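Local coordinates for lytic chitin monooxygenase (Enterococcus faecalis, PDB 4A02), which uses a copper centre to cleave the glycosidic bonds of crystalline chitin oxidatively, working together with a chitinase, at residues D59-A63 against T64-K68. Numbering follows the deposited sequence.
Sequences DEQTA and TRWHK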
# COMPACT_ATOMS: atom_id res chain seq x y z
N ASP A 59 7.14 -4.94 8.04
CA ASP A 59 6.38 -4.53 9.18
C ASP A 59 7.19 -3.73 10.16
O ASP A 59 6.62 -3.19 11.13
CB ASP A 59 5.78 -5.75 9.87
CG ASP A 59 4.80 -6.50 9.01
OD1 ASP A 59 3.99 -5.85 8.32
OD2 ASP A 59 4.83 -7.77 9.05
N GLU A 60 8.49 -3.61 9.97
CA GLU A 60 9.28 -2.75 10.84
C GLU A 60 8.76 -1.32 10.69
O GLU A 60 8.24 -0.92 9.66
CB GLU A 60 10.76 -2.90 10.47
CG GLU A 60 11.23 -4.31 10.81
CD GLU A 60 12.64 -4.66 10.44
OE1 GLU A 60 13.45 -3.73 10.19
OE2 GLU A 60 12.94 -5.88 10.43
N GLN A 61 8.88 -0.55 11.78
CA GLN A 61 8.27 0.78 11.79
C GLN A 61 9.03 1.69 12.75
O GLN A 61 8.98 1.52 13.97
CB GLN A 61 6.79 0.67 12.19
CG GLN A 61 6.00 1.95 12.01
CD GLN A 61 6.09 2.51 10.61
OE1 GLN A 61 5.62 1.88 9.66
NE2 GLN A 61 6.67 3.70 10.45
N THR A 62 9.77 2.62 12.16
CA THR A 62 10.40 3.71 12.88
C THR A 62 10.19 4.96 12.05
O THR A 62 9.86 4.89 10.86
CB THR A 62 11.92 3.53 13.15
OG1 THR A 62 12.59 3.84 11.94
CG2 THR A 62 12.26 2.12 13.59
N ALA A 63 10.46 6.12 12.66
CA ALA A 63 10.30 7.36 11.92
C ALA A 63 11.27 7.52 10.78
O ALA A 63 11.00 8.33 9.86
CB ALA A 63 10.50 8.54 12.91
N THR A 64 12.37 6.83 10.76
CA THR A 64 13.41 6.96 9.76
C THR A 64 13.59 5.70 8.90
O THR A 64 14.45 5.71 8.00
CB THR A 64 14.74 7.36 10.37
OG1 THR A 64 15.16 6.39 11.29
CG2 THR A 64 14.58 8.72 11.06
N ARG A 65 12.82 4.64 9.11
CA ARG A 65 13.07 3.39 8.45
C ARG A 65 12.86 3.44 6.93
O ARG A 65 13.53 2.72 6.20
CB ARG A 65 12.16 2.31 9.06
CG ARG A 65 12.36 0.89 8.61
CD ARG A 65 13.70 0.30 9.08
NE ARG A 65 13.75 -1.13 8.75
CZ ARG A 65 13.94 -1.60 7.52
NH1 ARG A 65 14.32 -0.79 6.56
NH2 ARG A 65 13.80 -2.84 7.31
N TRP A 66 11.85 4.20 6.49
CA TRP A 66 11.34 4.09 5.14
C TRP A 66 11.41 5.42 4.42
O TRP A 66 11.24 6.50 5.00
CB TRP A 66 9.87 3.62 5.17
CG TRP A 66 9.65 2.38 5.93
CD1 TRP A 66 8.91 2.20 7.05
CD2 TRP A 66 10.22 1.06 5.64
NE1 TRP A 66 8.93 0.89 7.48
CE2 TRP A 66 9.74 0.18 6.62
CE3 TRP A 66 11.09 0.58 4.65
CZ2 TRP A 66 10.08 -1.18 6.64
CZ3 TRP A 66 11.42 -0.75 4.68
CH2 TRP A 66 10.93 -1.60 5.65
N HIS A 67 11.60 5.35 3.08
CA HIS A 67 11.58 6.54 2.24
C HIS A 67 10.12 7.02 2.06
O HIS A 67 9.22 6.23 1.81
CB HIS A 67 12.19 6.23 0.87
CG HIS A 67 13.66 6.13 0.94
ND1 HIS A 67 14.29 4.99 1.45
CD2 HIS A 67 14.64 6.96 0.61
CE1 HIS A 67 15.59 5.17 1.40
NE2 HIS A 67 15.85 6.36 0.92
N LYS A 68 9.93 8.33 2.18
CA LYS A 68 8.59 8.91 2.23
C LYS A 68 8.42 9.89 1.07
O LYS A 68 9.09 10.94 1.03
CB LYS A 68 8.42 9.67 3.55
CG LYS A 68 8.65 8.83 4.79
CD LYS A 68 8.86 9.68 6.01
CE LYS A 68 9.29 8.97 7.24
NZ LYS A 68 10.67 8.36 7.07
O HOH W 1 9.84 5.62 8.17
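From Thr62 to Arg65 the chain reverses in a type I beta turn, with Ala63 and Thr64 at its corners; its closing bond, Arg65 N to Thr62 O, is weak at 3.4 Å. An ST turn overlaps it: Thr62 OG1, set between its own backbone N and carbonyl carbon (chi1 79°), accepts the N-H of Thr64 at 3.2 Å. Across the turn, Arg65 grips Glu60 side-on in a salt bridge, NE and NH2 both 3.0 Å from Glu60 OE1. The carboxylate oxygen lies close to the guanidinium plane, while the two flat groups are turned 63° against each other and both nitrogens come from the same face of the carboxylate. Further bonds from the guanidinium to the carbonyls of Thr23 and Asn24 help fix its rotation. The turn belongs to the loop joining strands 36-38 and 69-71 of the immunoglobulin-like beta-sandwich, away from the copper-binding His1 and His86. With CG anti to the backbone N (chi1 -173°), Arg65 lays CG over the centre of the Trp66 indole; the bend at chi2 then turns the chain so that one guanidinium face lies over CH2 at the ring's rim. The indole NE1 donates to Glu60 O at 2.9 Å; the oxygen lies in the ring plane, but NE1 sits above the carbonyl plane. Lys68 curls its NZ back to Ala63 O (2.8 Å) and Trp66 O (2.8 Å). A water accepts from Lys68 NZ and Trp66 N and donates to Thr62 O.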